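Local atomic coordinates of Bak protein (Grouper iridovirus, PDB entry 5VMN), a protein that inhibits apoptosis of the infected host cell as a viral Bcl-2 protein, by exclusively sequestering Bim. Residues E42-F47 and Q79-K84; P51-I56 and T92-Q97; L66-I71 and G115-C120. One frame throughout, in Å; residues are numbered along the deposited sequence.

Contact 1 (E42-F47 and Q79-K84); sequences ETFRAF and QLYFTK. With EDO (1,2-ethanediol), chain L; NO3 (nitrate ion), chain I.
F44 reaches across to L80, Y81 and K84, and buries more area here than any other residue. The CB of F44 points toward helix 68-84, and CG stands anti to the backbone N (chi1 174°). F44 CB lies 3.8 Å from CD1 of L80. F44 CG meets the same methyl. Beyond it, L80 CB sits over the centre of one ring face, 3.7 Å from the F44 centroid, in a CH-pi contact. The two side chains slide past each other in opposite directions. Further out, F44 CE1 comes down over the centre of the Y81 ring, 3.7 Å from Y81 CD2. The F44 and Y81 rings make an edge-to-face pair, with planes at 80° and centroids 4.9 Å apart. At the tip, F44 CZ meets backbone as well as side chain, and is 3.8 Å from Y81 N. On the other flank, F44 CE2 lies 4.3 Å from CD of K84. The extended K84 chain runs on to NZ, which makes weak bonds to a nitrate ion and a 1,2-ethanediol, probably from the crystallisation liquor. F47 adds its CB, 3.4 Å from OH of Y81; that hydroxyl is hydrogen-bonded to P48 O. Y81 also packs on helices 53-60 and 88-103. A T-shaped aromatic pair thus joins helix 40-44 to the C-terminal end of helix 68-84 in the Bcl-2 helical bundle.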
loop_
_atom_site.group_PDB
_atom_site.type_symbol
_atom_site.label_atom_id
_atom_site.label_comp_id
_atom_site.label_asym_id
_atom_site.label_seq_id
_atom_site.Cartn_x
_atom_site.Cartn_y
_atom_site.Cartn_z
ATOM N N GLU A 42 12.848 11.380 -0.368
ATOM C CA GLU A 42 13.199 12.603 -1.086
ATOM C C GLU A 42 12.115 13.025 -2.073
ATOM O O GLU A 42 11.824 14.215 -2.211
ATOM C CB GLU A 42 14.541 12.389 -1.798
ATOM C CG GLU A 42 15.646 11.886 -0.881
ATOM C CD GLU A 42 15.845 12.751 0.348
ATOM O OE1 GLU A 42 15.794 13.996 0.220
ATOM O OE2 GLU A 42 16.044 12.187 1.447
ATOM N N THR A 43 11.536 12.086 -2.812
ATOM C CA THR A 43 10.481 12.451 -3.729
ATOM C C THR A 43 9.198 12.801 -2.977
ATOM O O THR A 43 8.416 13.628 -3.438
ATOM C CB THR A 43 10.214 11.303 -4.726
ATOM O OG1 THR A 43 11.259 11.280 -5.691
ATOM C CG2 THR A 43 8.842 11.466 -5.487
ATOM N N PHE A 44 8.997 12.202 -1.803
ATOM C CA PHE A 44 7.760 12.440 -1.056
ATOM C C PHE A 44 7.572 13.912 -0.726
ATOM O O PHE A 44 6.439 14.375 -0.585
ATOM C CB PHE A 44 7.777 11.604 0.224
ATOM C CG PHE A 44 6.604 11.864 1.167
ATOM C CD1 PHE A 44 5.355 11.422 0.866
ATOM C CD2 PHE A 44 6.811 12.521 2.377
ATOM C CE1 PHE A 44 4.296 11.647 1.742
ATOM C CE2 PHE A 44 5.765 12.738 3.250
ATOM C CZ PHE A 44 4.517 12.288 2.929
ATOM N N ARG A 45 8.663 14.660 -0.585
ATOM C CA ARG A 45 8.552 16.067 -0.219
ATOM C C ARG A 45 7.813 16.872 -1.271
ATOM O O ARG A 45 7.331 17.973 -0.967
ATOM C CB ARG A 45 9.941 16.659 -0.011
ATOM C CG ARG A 45 10.652 16.089 1.189
ATOM C CD ARG A 45 11.800 16.966 1.633
ATOM N NE ARG A 45 12.501 16.299 2.733
ATOM C CZ ARG A 45 13.505 15.454 2.574
ATOM N NH1 ARG A 45 13.967 15.195 1.358
ATOM N NH2 ARG A 45 14.067 14.885 3.639
ATOM N N ALA A 46 7.739 16.357 -2.496
ATOM C CA ALA A 46 7.106 17.053 -3.597
ATOM C C ALA A 46 5.632 16.690 -3.731
ATOM O O ALA A 46 4.963 17.213 -4.620
ATOM C CB ALA A 46 7.839 16.744 -4.911
ATOM N N PHE A 47 5.105 15.835 -2.864
ATOM C CA PHE A 47 3.693 15.451 -2.856
ATOM C C PHE A 47 2.882 16.466 -2.054
ATOM O O PHE A 47 3.446 17.230 -1.272
ATOM C CB PHE A 47 3.549 14.070 -2.229
ATOM C CG PHE A 47 3.858 12.905 -3.161
ATOM C CD1 PHE A 47 2.882 11.965 -3.458
ATOM C CD2 PHE A 47 5.099 12.735 -3.702
ATOM C CE1 PHE A 47 3.127 10.925 -4.315
ATOM C CE2 PHE A 47 5.358 11.660 -4.537
ATOM C CZ PHE A 47 4.374 10.762 -4.834
ATOM N N GLN A 79 2.722 5.041 3.823
ATOM C CA GLN A 79 3.368 4.991 5.133
ATOM C C GLN A 79 3.959 6.333 5.544
ATOM O O GLN A 79 3.830 6.752 6.708
ATOM C CB GLN A 79 4.463 3.922 5.121
ATOM C CG GLN A 79 5.211 3.789 6.441
ATOM C CD GLN A 79 4.372 3.203 7.527
ATOM O OE1 GLN A 79 4.249 1.988 7.631
ATOM N NE2 GLN A 79 3.787 4.058 8.358
ATOM N N LEU A 80 4.584 7.039 4.604
ATOM C CA LEU A 80 5.148 8.343 4.924
ATOM C C LEU A 80 4.050 9.329 5.305
ATOM O O LEU A 80 4.190 10.077 6.286
ATOM C CB LEU A 80 5.979 8.841 3.744
ATOM C CG LEU A 80 7.273 8.039 3.522
ATOM C CD1 LEU A 80 7.882 8.390 2.189
ATOM C CD2 LEU A 80 8.291 8.356 4.621
ATOM N N TYR A 81 2.929 9.315 4.577
ATOM C CA TYR A 81 1.795 10.144 4.988
ATOM C C TYR A 81 1.287 9.750 6.367
ATOM O O TYR A 81 0.967 10.614 7.185
ATOM C CB TYR A 81 0.643 10.022 3.987
ATOM C CG TYR A 81 0.720 10.945 2.795
ATOM C CD1 TYR A 81 0.628 12.316 2.950
ATOM C CD2 TYR A 81 0.763 10.438 1.508
ATOM C CE1 TYR A 81 0.647 13.150 1.844
ATOM C CE2 TYR A 81 0.795 11.272 0.398
ATOM C CZ TYR A 81 0.715 12.620 0.584
ATOM O OH TYR A 81 0.710 13.447 -0.505
ATOM N N PHE A 82 1.150 8.442 6.614
ATOM C CA PHE A 82 0.599 7.965 7.876
ATOM C C PHE A 82 1.493 8.359 9.040
ATOM O O PHE A 82 1.017 8.872 10.065
ATOM C CB PHE A 82 0.426 6.445 7.775
ATOM C CG PHE A 82 -0.362 5.825 8.885
ATOM C CD1 PHE A 82 0.256 5.468 10.067
ATOM C CD2 PHE A 82 -1.700 5.513 8.708
ATOM C CE1 PHE A 82 -0.448 4.836 11.076
ATOM C CE2 PHE A 82 -2.411 4.868 9.713
ATOM C CZ PHE A 82 -1.783 4.543 10.899
ATOM N N THR A 83 2.803 8.177 8.883
ATOM C CA THR A 83 3.739 8.560 9.934
ATOM C C THR A 83 3.643 10.044 10.237
ATOM O O THR A 83 3.721 10.457 11.403
ATOM C CB THR A 83 5.163 8.184 9.525
ATOM O OG1 THR A 83 5.244 6.762 9.414
ATOM C CG2 THR A 83 6.164 8.614 10.580
ATOM N N LYS A 84 3.490 10.867 9.200
ATOM C CA LYS A 84 3.452 12.307 9.376
ATOM C C LYS A 84 2.111 12.807 9.901
ATOM O O LYS A 84 2.019 13.977 10.298
ATOM C CB LYS A 84 3.799 12.972 8.034
ATOM C CG LYS A 84 4.071 14.445 8.089
ATOM C CD LYS A 84 4.396 14.987 6.694
ATOM C CE LYS A 84 4.914 16.428 6.749
ATOM N NZ LYS A 84 5.188 16.972 5.388
HETATM C C1 EDO L . 5.246 18.618 0.942
HETATM O O1 EDO L . 6.641 19.007 1.101
HETATM C C2 EDO L . 5.001 17.111 0.973
HETATM O O2 EDO L . 5.506 16.493 2.162
HETATM N N NO3 I . 8.290 17.183 3.674
HETATM O O1 NO3 I . 7.268 17.550 3.014
HETATM O O2 NO3 I . 9.273 17.990 3.815
HETATM O O3 NO3 I . 8.324 16.010 4.180
#

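Contact 2 (P51-I56 and T92-Q97); sequences PNILEI and TQITEQ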
loop_
_atom_site.group_PDB
_atom_site.type_symbol
_atom_site.label_atom_id
_atom_site.label_comp_id
_atom_site.label_asym_id
_atom_site.label_seq_id
_atom_site.Cartn_x
_atom_site.Cartn_y
_atom_site.Cartn_z
ATOM N N PRO A 51 -3.204 14.057 2.049
ATOM C CA PRO A 51 -3.123 12.789 1.312
ATOM C C PRO A 51 -4.347 12.506 0.452
ATOM O O PRO A 51 -5.492 12.705 0.876
ATOM C CB PRO A 51 -3.013 11.736 2.418
ATOM C CG PRO A 51 -3.492 12.375 3.636
ATOM C CD PRO A 51 -3.211 13.853 3.506
ATOM N N ASN A 52 -4.092 11.940 -0.746
ATOM C CA ASN A 52 -5.169 11.315 -1.526
ATOM C C ASN A 52 -4.611 10.026 -2.112
ATOM O O ASN A 52 -4.124 9.992 -3.244
ATOM C CB ASN A 52 -5.703 12.230 -2.609
ATOM C CG ASN A 52 -6.954 11.683 -3.242
ATOM O OD1 ASN A 52 -7.187 10.480 -3.238
ATOM N ND2 ASN A 52 -7.766 12.566 -3.797
ATOM N N ILE A 53 -4.655 8.958 -1.310
ATOM C CA ILE A 53 -3.964 7.735 -1.703
ATOM C C ILE A 53 -4.651 7.093 -2.895
ATOM O O ILE A 53 -3.989 6.429 -3.709
ATOM C CB ILE A 53 -3.884 6.750 -0.531
ATOM C CG1 ILE A 53 -3.279 7.408 0.714
ATOM C CG2 ILE A 53 -3.100 5.522 -0.930
ATOM C CD1 ILE A 53 -1.939 7.997 0.519
ATOM N N LEU A 54 -5.979 7.201 -2.984
ATOM C CA LEU A 54 -6.668 6.642 -4.141
ATOM C C LEU A 54 -6.185 7.291 -5.428
ATOM O O LEU A 54 -5.882 6.600 -6.409
ATOM C CB LEU A 54 -8.180 6.801 -3.979
ATOM C CG LEU A 54 -9.032 6.323 -5.141
ATOM C CD1 LEU A 54 -8.779 4.845 -5.383
ATOM C CD2 LEU A 54 -10.493 6.581 -4.814
ATOM N N GLU A 55 -6.046 8.613 -5.421
ATOM C CA GLU A 55 -5.535 9.323 -6.586
ATOM C C GLU A 55 -4.117 8.881 -6.907
ATOM O O GLU A 55 -3.777 8.662 -8.075
ATOM C CB GLU A 55 -5.565 10.833 -6.343
ATOM C CG GLU A 55 -5.027 11.619 -7.499
ATOM C CD GLU A 55 -5.174 13.122 -7.323
ATOM O OE1 GLU A 55 -4.314 13.865 -7.842
ATOM O OE2 GLU A 55 -6.147 13.545 -6.669
ATOM N N ILE A 56 -3.270 8.764 -5.884
ATOM C CA ILE A 56 -1.877 8.367 -6.124
ATOM C C ILE A 56 -1.810 6.968 -6.719
ATOM O O ILE A 56 -1.088 6.732 -7.692
ATOM C CB ILE A 56 -1.064 8.446 -4.825
ATOM C CG1 ILE A 56 -0.982 9.895 -4.353
ATOM C CG2 ILE A 56 0.364 7.918 -5.071
ATOM C CD1 ILE A 56 -0.392 10.029 -2.967
ATOM N N THR A 92 -7.076 7.230 9.746
ATOM C CA THR A 92 -8.166 6.383 9.280
ATOM C C THR A 92 -8.451 6.619 7.807
ATOM O O THR A 92 -8.656 5.673 7.045
ATOM C CB THR A 92 -9.415 6.658 10.109
ATOM O OG1 THR A 92 -9.149 6.289 11.461
ATOM C CG2 THR A 92 -10.598 5.864 9.572
ATOM N N GLN A 93 -8.493 7.882 7.393
ATOM C CA GLN A 93 -8.764 8.187 5.996
ATOM C C GLN A 93 -7.682 7.626 5.085
ATOM O O GLN A 93 -7.983 7.134 3.994
ATOM C CB GLN A 93 -8.921 9.702 5.814
ATOM C CG GLN A 93 -10.177 10.234 6.494
ATOM C CD GLN A 93 -10.127 11.737 6.790
ATOM O OE1 GLN A 93 -9.332 12.477 6.209
ATOM N NE2 GLN A 93 -10.973 12.181 7.713
ATOM N N ILE A 94 -6.410 7.684 5.503
ATOM C CA ILE A 94 -5.342 7.103 4.693
ATOM C C ILE A 94 -5.588 5.615 4.492
ATOM O O ILE A 94 -5.494 5.088 3.375
ATOM C CB ILE A 94 -3.971 7.365 5.341
ATOM C CG1 ILE A 94 -3.583 8.829 5.197
ATOM C CG2 ILE A 94 -2.888 6.526 4.696
ATOM C CD1 ILE A 94 -2.531 9.271 6.175
ATOM N N THR A 95 -5.893 4.909 5.582
ATOM C CA THR A 95 -6.129 3.470 5.479
ATOM C C THR A 95 -7.351 3.176 4.619
ATOM O O THR A 95 -7.331 2.258 3.793
ATOM C CB THR A 95 -6.303 2.858 6.868
ATOM O OG1 THR A 95 -7.480 3.383 7.479
ATOM C CG2 THR A 95 -5.131 3.182 7.729
ATOM N N GLU A 96 -8.419 3.960 4.783
ATOM C CA GLU A 96 -9.609 3.758 3.964
ATOM C C GLU A 96 -9.330 4.061 2.506
ATOM O O GLU A 96 -9.851 3.371 1.623
ATOM C CB GLU A 96 -10.766 4.634 4.464
ATOM C CG GLU A 96 -11.185 4.349 5.884
ATOM C CD GLU A 96 -12.247 5.318 6.399
ATOM O OE1 GLU A 96 -13.106 4.848 7.162
ATOM O OE2 GLU A 96 -12.226 6.527 6.050
ATOM N N GLN A 97 -8.519 5.097 2.233
ATOM C CA GLN A 97 -8.147 5.413 0.860
ATOM C C GLN A 97 -7.382 4.244 0.236
ATOM O O GLN A 97 -7.628 3.865 -0.919
ATOM C CB GLN A 97 -7.300 6.702 0.831
ATOM C CG GLN A 97 -8.059 8.014 1.162
ATOM C CD GLN A 97 -7.144 9.269 1.368
ATOM O OE1 GLN A 97 -5.950 9.241 1.107
ATOM N NE2 GLN A 97 -7.725 10.341 1.880
HETATM O O HOH W 1 -7.070 13.235 2.871
#
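The flat carboxamide of Q97 meets the backbone of P51 and I53, and the P51 ring meets I94. Above the plane of the carboxamide, 44° out of it, lies I53 N. On the nitrogen side, NE2 faces P51 O and a water. The P51 ring turns its CB and CG to I94, with P51 CG 3.9 Å from I94 CG1. The two side chains cross at about a right angle. P51 also packs on Y81 of helix 68-84.

This is a side-chain bond to the N-terminal turn of a helix, here made between helices 53-60 and 88-103 of the Bcl-2 bundle. The first N-H groups of a helix have no backbone acceptor within it. Two side chains supply acceptors here. N52, the N-cap residue, takes E55 N on its OD1 at 3.1 Å. Q97 comes from the neighbouring helix and takes I53 N on its OE1 at 2.8 Å. This second bond is nearly straight, with an N-H...O angle of 173°. The Q97 chain is extended beyond CG. Its CD is anti to CA (chi2 170°), which carries the carboxamide carbon outward from helix 88-103.

The apolar part of Q97 is also used: its CB lies 3.7 Å from I53 CB. The bonded oxygen, Q97 OE1, comes within 3.3 Å of I53 CG1. I53 CG1 also meets I94 CG2 at 4.1 Å. I53 and I94 are both buried. I53 also touches L98, one turn further along helix 88-103 from I94. The direct bond from Q97 NE2 to P51 O is weak. A water bridges the same two atoms: it donates to P51 O at 2.6 Å and accepts from Q97 NE2.

Contact 3 (L66-I71 and G115-C120); sequences LNWGRI and GGWVTC. With EDO (1,2-ethanediol), chain K; NO3 (nitrate ion), chain D; NO3 (nitrate ion), chain G.
W68 fits as a knob into a hole formed by G116, W117, T119 and C120. CB of C120 lies over one face of the W68 indole, offset toward the rim, in a CH-pi contact. It is 3.5 Å from the centroid of the six-membered ring and 3.4 Å from W68 CE3. The indole also comes close to a carbonyl oxygen, with W68 CZ2 3.2 Å from G116 O. I71 adds its CG2, 3.6 Å from CH2 of W117.

The sulfur-aromatic contact is oblique. C120 SG stands anti to the backbone N (chi1 -174°), and lies 4.2 Å from the centroid of the W68 six-membered ring.

Between the two indoles the meeting is also oblique, with planes at 53°. W68 CZ3 lies over a face of W117, off its centre and 3.9 Å from W117 CE3. F102 adds an edge-to-face partner to W117, and W110 does so to W68.

N67, W68, G69 and R70 spell the NWGR signature of the BH1 region. G115, G116 and W117 belong to the Gly-Gly-Trp signature of BH2. The contact therefore brings together the starts of two helices, 68-84 and 116-122, that carry these regions.

Hydrogen bonds and a salt bridge hold the surrounding groups. W68 NE1 is hydrogen-bonded to N114 O. N67 is the N-cap of its helix, and its OD1 takes R70 N at 2.9 Å. The R70 guanidinium forms a salt bridge with D63. W117 NE1 donates to a nitrate oxygen in the plane of the indole.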
loop_
_atom_site.group_PDB
_atom_site.type_symbol
_atom_site.label_atom_id
_atom_site.label_comp_id
_atom_site.label_asym_id
_atom_site.label_seq_id
_atom_site.Cartn_x
_atom_site.Cartn_y
_atom_site.Cartn_z
ATOM N N LEU A 66 0.860 -2.544 -14.205
ATOM C CA LEU A 66 1.013 -2.654 -12.766
ATOM C C LEU A 66 2.075 -3.707 -12.504
ATOM O O LEU A 66 2.228 -4.652 -13.283
ATOM C CB LEU A 66 -0.305 -3.029 -12.081
ATOM C CG LEU A 66 -0.327 -3.071 -10.550
ATOM C CD1 LEU A 66 0.207 -1.792 -9.959
ATOM C CD2 LEU A 66 -1.762 -3.353 -10.085
ATOM N N ASN A 67 2.809 -3.538 -11.413
ATOM C CA ASN A 67 3.749 -4.566 -10.979
ATOM C C ASN A 67 3.950 -4.394 -9.487
ATOM O O ASN A 67 3.483 -3.424 -8.888
ATOM C CB ASN A 67 5.065 -4.499 -11.768
ATOM C CG ASN A 67 5.788 -3.153 -11.616
ATOM O OD1 ASN A 67 6.086 -2.731 -10.507
ATOM N ND2 ASN A 67 6.113 -2.517 -12.733
ATOM N N TRP A 68 4.602 -5.378 -8.865
ATOM C CA TRP A 68 4.671 -5.350 -7.408
ATOM C C TRP A 68 5.522 -4.192 -6.906
ATOM O O TRP A 68 5.273 -3.666 -5.821
ATOM C CB TRP A 68 5.214 -6.679 -6.858
ATOM C CG TRP A 68 4.205 -7.803 -6.947
ATOM C CD1 TRP A 68 4.273 -8.947 -7.708
ATOM C CD2 TRP A 68 2.961 -7.867 -6.249
ATOM N NE1 TRP A 68 3.140 -9.707 -7.506
ATOM C CE2 TRP A 68 2.335 -9.079 -6.603
ATOM C CE3 TRP A 68 2.333 -7.035 -5.333
ATOM C CZ2 TRP A 68 1.097 -9.446 -6.102
ATOM C CZ3 TRP A 68 1.112 -7.416 -4.822
ATOM C CH2 TRP A 68 0.510 -8.616 -5.210
ATOM N N GLY A 69 6.530 -3.777 -7.669
ATOM C CA GLY A 69 7.309 -2.626 -7.258
ATOM C C GLY A 69 6.466 -1.362 -7.165
ATOM O O GLY A 69 6.583 -0.583 -6.212
ATOM N N ARG A 70 5.598 -1.147 -8.142
ATOM C CA ARG A 70 4.698 0.002 -8.074
ATOM C C ARG A 70 3.772 -0.089 -6.870
ATOM O O ARG A 70 3.488 0.926 -6.218
ATOM C CB ARG A 70 3.888 0.099 -9.357
ATOM C CG ARG A 70 4.708 0.444 -10.559
ATOM C CD ARG A 70 3.818 0.741 -11.720
ATOM N NE ARG A 70 4.551 0.895 -12.963
ATOM C CZ ARG A 70 3.987 1.265 -14.107
ATOM N NH1 ARG A 70 2.695 1.545 -14.148
ATOM N NH2 ARG A 70 4.709 1.335 -15.211
ATOM N N ILE A 71 3.296 -1.294 -6.544
ATOM C CA ILE A 71 2.452 -1.448 -5.369
ATOM C C ILE A 71 3.238 -1.084 -4.110
ATOM O O ILE A 71 2.722 -0.404 -3.214
ATOM C CB ILE A 71 1.885 -2.880 -5.312
ATOM C CG1 ILE A 71 0.785 -2.993 -6.366
ATOM C CG2 ILE A 71 1.382 -3.210 -3.926
ATOM C CD1 ILE A 71 0.215 -4.391 -6.559
ATOM N N GLY A 115 -0.098 -13.808 -8.543
ATOM C CA GLY A 115 0.446 -14.629 -7.479
ATOM C C GLY A 115 0.047 -14.240 -6.076
ATOM O O GLY A 115 0.479 -14.899 -5.123
ATOM N N GLY A 116 -0.772 -13.206 -5.914
ATOM C CA GLY A 116 -1.220 -12.794 -4.604
ATOM C C GLY A 116 -0.127 -12.092 -3.814
ATOM O O GLY A 116 1.031 -12.001 -4.217
ATOM N N TRP A 117 -0.517 -11.590 -2.648
ATOM C CA TRP A 117 0.456 -10.933 -1.780
ATOM C C TRP A 117 1.560 -11.885 -1.339
ATOM O O TRP A 117 2.677 -11.436 -1.051
ATOM C CB TRP A 117 -0.239 -10.359 -0.553
ATOM C CG TRP A 117 -1.103 -9.176 -0.863
ATOM C CD1 TRP A 117 -2.461 -9.160 -1.046
ATOM C CD2 TRP A 117 -0.661 -7.831 -1.044
ATOM N NE1 TRP A 117 -2.881 -7.892 -1.327
ATOM C CE2 TRP A 117 -1.798 -7.053 -1.315
ATOM C CE3 TRP A 117 0.582 -7.207 -0.972
ATOM C CZ2 TRP A 117 -1.728 -5.680 -1.527
ATOM C CZ3 TRP A 117 0.644 -5.823 -1.201
ATOM C CH2 TRP A 117 -0.509 -5.089 -1.469
ATOM N N VAL A 118 1.281 -13.194 -1.257
ATOM C CA VAL A 118 2.338 -14.125 -0.874
ATOM C C VAL A 118 3.452 -14.078 -1.903
ATOM O O VAL A 118 4.629 -14.229 -1.561
ATOM C CB VAL A 118 1.819 -15.568 -0.696
ATOM C CG1 VAL A 118 2.986 -16.587 -0.535
ATOM C CG2 VAL A 118 0.920 -15.644 0.503
ATOM N N THR A 119 3.110 -13.864 -3.170
ATOM C CA THR A 119 4.154 -13.800 -4.183
ATOM C C THR A 119 4.925 -12.497 -4.044
ATOM O O THR A 119 6.151 -12.484 -4.186
ATOM C CB THR A 119 3.550 -13.965 -5.579
ATOM O OG1 THR A 119 3.129 -15.315 -5.737
ATOM C CG2 THR A 119 4.558 -13.651 -6.679
ATOM N N CYS A 120 4.225 -11.402 -3.731
ATOM C CA CYS A 120 4.894 -10.147 -3.402
ATOM C C CYS A 120 5.857 -10.333 -2.241
ATOM O O CYS A 120 7.011 -9.890 -2.289
ATOM C CB CYS A 120 3.869 -9.086 -3.051
ATOM S SG CYS A 120 4.647 -7.429 -2.810
HETATM C C1 EDO K . 7.693 -7.045 -10.387
HETATM O O1 EDO K . 7.692 -5.722 -9.775
HETATM C C2 EDO K . 6.448 -7.902 -10.114
HETATM O O2 EDO K . 5.237 -7.570 -10.857
HETATM N N NO3 D . 5.117 -3.200 -16.103
HETATM O O1 NO3 D . 4.671 -3.330 -17.282
HETATM O O2 NO3 D . 5.906 -2.257 -15.817
HETATM O O3 NO3 D . 4.775 -4.028 -15.210
HETATM N N NO3 G . -5.933 -6.276 -0.431
HETATM O O1 NO3 G . -7.004 -5.673 -0.133
HETATM O O2 NO3 G . -5.212 -6.738 0.496
HETATM O O3 NO3 G . -5.580 -6.419 -1.642
#

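In the fold
From the N terminus, helices 11-16 and 22-37 come before any of the segments. The first halves of contacts 1, 2 and 3 then follow in order: 42-47, 51-56 and 66-71. Their partners come in the same order. Contact 1 closes at 79-84, contact 2 at 92-97 and contact 3 at 115-120. All three loops therefore cross, and none nests in another. Contacts 1 and 2 touch through Y81. Contact 2 joins helix 53-60 to helix 88-103. Contacts 1 and 3 use opposite ends of helix 68-84, with centres about 21 Å apart. That helix is thus tied to the 40-44 region at one end and to helix 116-122 at the other.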